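Local coordinates for Agap007691-pb (Anopheles gambiae, PDB 5C98), which is a member of the serpin family and probably inhibits serine proteases, although its function is not established, at residues A[53-58]-A[77-82]. Numbering follows the deposited sequence.
Sequences FYPLAG and AAIEQQ
The phenol ring of Tyr54 is the one flat side chain in this contact, and it meets Ala78 of the helix that carries 77-82. The methyl of Ala78 comes in obliquely and lies against the CD2-CE2 bond on one side of the ring, with Ala78 CB 3.6 Å from Tyr54 CE2 and 3.7 Å from Tyr54 CD2. Tyr54 reaches the helix with its CG anti to the backbone N (chi1 178°), which puts CG beside its own carbonyl carbon and the ring out toward Ala78. Leu71 and Val75 also pack on this side chain, while its hydroxyl is hydrogen-bonded to the backbone carbonyl of Pro72 and the side-chain amide (NE2) of Gln66, so the ring is pinned at its far end.

Pro55 meets Ile79 through the outer corner of its puckered ring. Pro55 CG lies 3.5 Å from Ile79 CG1, a tight carbon pair, and 3.6 Å from Ile79 CD1; the same methyl is 3.9 Å from Pro55 CB. Ile79 manages this by its longer branch: CG1 is anti to the carbonyl carbon (chi1 -71°) and the chain runs on extended, laying CD1 against the proline. Leu116 of helix 111-119 touches both side chains, and Val75 adds to the packing on Pro55.

The short turn 54-56, between helices 43-51 and 59-69, is thus set against helix 75-89 in the helical part of the serpin fold. No hydrogen bond crosses between the segments. Carbon-to-carbon packing over a small interface of 138 Å² makes the contact, and the Tyr54 hydroxyl finds its polar partners beyond it, so cohesion probably comes from dispersion and the burial of apolar surface.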
ATOM      1  N   PHE A  53     -12.272  -2.551 -13.230  1.00 16.40           N
ATOM      2  CA  PHE A  53     -12.413  -3.357 -14.436  1.00 15.91           C
ATOM      3  C   PHE A  53     -13.417  -4.493 -14.286  1.00 17.79           C
ATOM      4  O   PHE A  53     -13.755  -5.133 -15.281  1.00 17.73           O
ATOM      5  CB  PHE A  53     -11.035  -3.905 -14.812  1.00 18.74           C
ATOM      6  CG  PHE A  53     -10.073  -2.834 -15.181  1.00 18.43           C
ATOM      7  CD1 PHE A  53     -10.003  -2.392 -16.482  1.00 20.34           C
ATOM      8  CD2 PHE A  53      -9.298  -2.200 -14.214  1.00 19.86           C
ATOM      9  CE1 PHE A  53      -9.133  -1.376 -16.838  1.00 22.89           C
ATOM     10  CE2 PHE A  53      -8.433  -1.164 -14.567  1.00 22.95           C
ATOM     11  CZ  PHE A  53      -8.357  -0.762 -15.880  1.00 19.89           C
ATOM     12  N   TYR A  54     -13.902  -4.770 -13.075  1.00 16.41           N
ATOM     13  CA  TYR A  54     -14.830  -5.880 -12.884  1.00 17.08           C
ATOM     14  C   TYR A  54     -16.061  -5.803 -13.760  1.00 17.59           C
ATOM     15  O   TYR A  54     -16.443  -6.838 -14.322  1.00 18.70           O
ATOM     16  CB  TYR A  54     -15.212  -5.916 -11.405  1.00 19.14           C
ATOM     17  CG  TYR A  54     -16.204  -6.962 -10.957  1.00 17.53           C
ATOM     18  CD1 TYR A  54     -15.881  -8.313 -11.014  1.00 18.05           C
ATOM     19  CD2 TYR A  54     -17.398  -6.595 -10.369  1.00 18.89           C
ATOM     20  CE1 TYR A  54     -16.740  -9.260 -10.551  1.00 20.85           C
ATOM     21  CE2 TYR A  54     -18.277  -7.533  -9.908  1.00 20.32           C
ATOM     22  CZ  TYR A  54     -17.941  -8.868  -9.990  1.00 19.95           C
ATOM     23  OH  TYR A  54     -18.801  -9.831  -9.514  1.00 23.19           O
ATOM     24  N   PRO A  55     -16.704  -4.649 -13.939  1.00 17.36           N
ATOM     25  CA  PRO A  55     -17.882  -4.610 -14.823  1.00 18.16           C
ATOM     26  C   PRO A  55     -17.564  -4.895 -16.282  1.00 22.49           C
ATOM     27  O   PRO A  55     -18.489  -5.200 -17.045  1.00 25.35           O
ATOM     28  CB  PRO A  55     -18.418  -3.182 -14.636  1.00 20.44           C
ATOM     29  CG  PRO A  55     -17.751  -2.665 -13.413  1.00 25.54           C
ATOM     30  CD  PRO A  55     -16.452  -3.342 -13.312  1.00 17.99           C
ATOM     31  N   LEU A  56     -16.304  -4.791 -16.687  1.00 20.34           N
ATOM     32  CA  LEU A  56     -15.875  -4.987 -18.067  1.00 25.02           C
ATOM     33  C   LEU A  56     -15.354  -6.383 -18.314  1.00 17.99           C
ATOM     34  O   LEU A  56     -14.960  -6.707 -19.431  1.00 20.49           O
ATOM     35  CB  LEU A  56     -14.758  -3.985 -18.393  1.00 26.62           C
ATOM     36  CG  LEU A  56     -15.135  -2.536 -18.069  1.00 31.04           C
ATOM     37  CD1 LEU A  56     -14.179  -1.573 -18.713  1.00 38.06           C
ATOM     38  CD2 LEU A  56     -16.553  -2.218 -18.508  1.00 40.60           C
ATOM     39  N   ALA A  57     -15.343  -7.220 -17.292  1.00 18.08           N
ATOM     40  CA  ALA A  57     -14.622  -8.475 -17.324  1.00 17.55           C
ATOM     41  C   ALA A  57     -15.545  -9.613 -17.711  1.00 18.47           C
ATOM     42  O   ALA A  57     -16.724  -9.632 -17.356  1.00 22.84           O
ATOM     43  CB  ALA A  57     -14.023  -8.753 -15.938  1.00 19.35           C
ATOM     44  N   GLY A  58     -14.984 -10.594 -18.420  1.00 21.37           N
ATOM     45  CA  GLY A  58     -15.697 -11.805 -18.743  1.00 21.88           C
ATOM     46  C   GLY A  58     -15.779 -12.729 -17.545  1.00 23.84           C
ATOM     47  O   GLY A  58     -15.339 -12.415 -16.440  1.00 21.96           O
ATOM     48  N   ALA A  77     -24.105  -3.262  -7.886  1.00 23.31           N
ATOM     49  CA  ALA A  77     -23.749  -3.059  -6.487  1.00 21.60           C
ATOM     50  C   ALA A  77     -22.235  -2.992  -6.299  1.00 23.98           C
ATOM     51  O   ALA A  77     -21.748  -2.248  -5.441  1.00 24.29           O
ATOM     52  CB  ALA A  77     -24.327  -4.185  -5.636  1.00 25.89           C
ATOM     53  N   ALA A  78     -21.474  -3.775  -7.065  1.00 21.13           N
ATOM     54  CA  ALA A  78     -20.017  -3.723  -6.974  1.00 18.92           C
ATOM     55  C   ALA A  78     -19.492  -2.355  -7.380  1.00 20.09           C
ATOM     56  O   ALA A  78     -18.545  -1.840  -6.769  1.00 21.13           O
ATOM     57  CB  ALA A  78     -19.418  -4.811  -7.857  1.00 20.53           C
ATOM     58  N   ILE A  79     -20.084  -1.757  -8.416  1.00 19.48           N
ATOM     59  CA  ILE A  79     -19.663  -0.419  -8.834  1.00 20.47           C
ATOM     60  C   ILE A  79     -19.927   0.570  -7.711  1.00 23.02           C
ATOM     61  O   ILE A  79     -19.058   1.366  -7.342  1.00 20.61           O
ATOM     62  CB  ILE A  79     -20.392  -0.021 -10.133  1.00 20.20           C
ATOM     63  CG1 ILE A  79     -19.853  -0.847 -11.301  1.00 20.51           C
ATOM     64  CG2 ILE A  79     -20.239   1.470 -10.420  1.00 23.06           C
ATOM     65  CD1 ILE A  79     -20.725  -0.763 -12.542  1.00 20.75           C
ATOM     66  N   GLU A  80     -21.148   0.550  -7.165  1.00 21.86           N
ATOM     67  CA  GLU A  80     -21.481   1.478  -6.085  1.00 21.64           C
ATOM     68  C   GLU A  80     -20.579   1.263  -4.876  1.00 21.18           C
ATOM     69  O   GLU A  80     -20.173   2.229  -4.210  1.00 21.35           O
ATOM     70  CB  GLU A  80     -22.945   1.316  -5.690  1.00 23.88           C
ATOM     71  CG  GLU A  80     -23.913   1.796  -6.770  1.00 29.09           C
ATOM     72  CD  GLU A  80     -25.348   1.957  -6.280  1.00 44.76           C
ATOM     73  OE1 GLU A  80     -25.695   1.396  -5.220  1.00 46.85           O
ATOM     74  OE2 GLU A  80     -26.126   2.657  -6.960  1.00 54.44           O
ATOM     75  N   GLN A  81     -20.262   0.005  -4.572  1.00 19.24           N
ATOM     76  CA  GLN A  81     -19.372  -0.289  -3.451  1.00 19.46           C
ATOM     77  C   GLN A  81     -17.977   0.282  -3.709  1.00 18.63           C
ATOM     78  O   GLN A  81     -17.371   0.904  -2.828  1.00 19.99           O
ATOM     79  CB  GLN A  81     -19.318  -1.800  -3.223  1.00 19.67           C
ATOM     80  CG  GLN A  81     -18.321  -2.272  -2.154  1.00 24.78           C
ATOM     81  CD  GLN A  81     -18.089  -3.788  -2.184  1.00 21.43           C
ATOM     82  OE1 GLN A  81     -17.225  -4.284  -2.891  1.00 22.58           O
ATOM     83  NE2 GLN A  81     -18.892  -4.517  -1.429  1.00 29.35           N
ATOM     84  N   GLN A  82     -17.445   0.073  -4.907  1.00 18.08           N
ATOM     85  CA  GLN A  82     -16.121   0.597  -5.209  1.00 16.68           C
ATOM     86  C   GLN A  82     -16.110   2.107  -5.016  1.00 17.36           C
ATOM     87  O   GLN A  82     -15.185   2.654  -4.411  1.00 17.31           O
ATOM     88  CB  GLN A  82     -15.728   0.229  -6.639  1.00 18.57           C
ATOM     89  CG  GLN A  82     -14.261   0.450  -6.976  1.00 17.91           C
ATOM     90  CD  GLN A  82     -13.897   1.889  -7.269  1.00 17.60           C
ATOM     91  OE1 GLN A  82     -14.756   2.748  -7.458  1.00 17.79           O
ATOM     92  NE2 GLN A  82     -12.620   2.147  -7.350  1.00 17.32           N
TER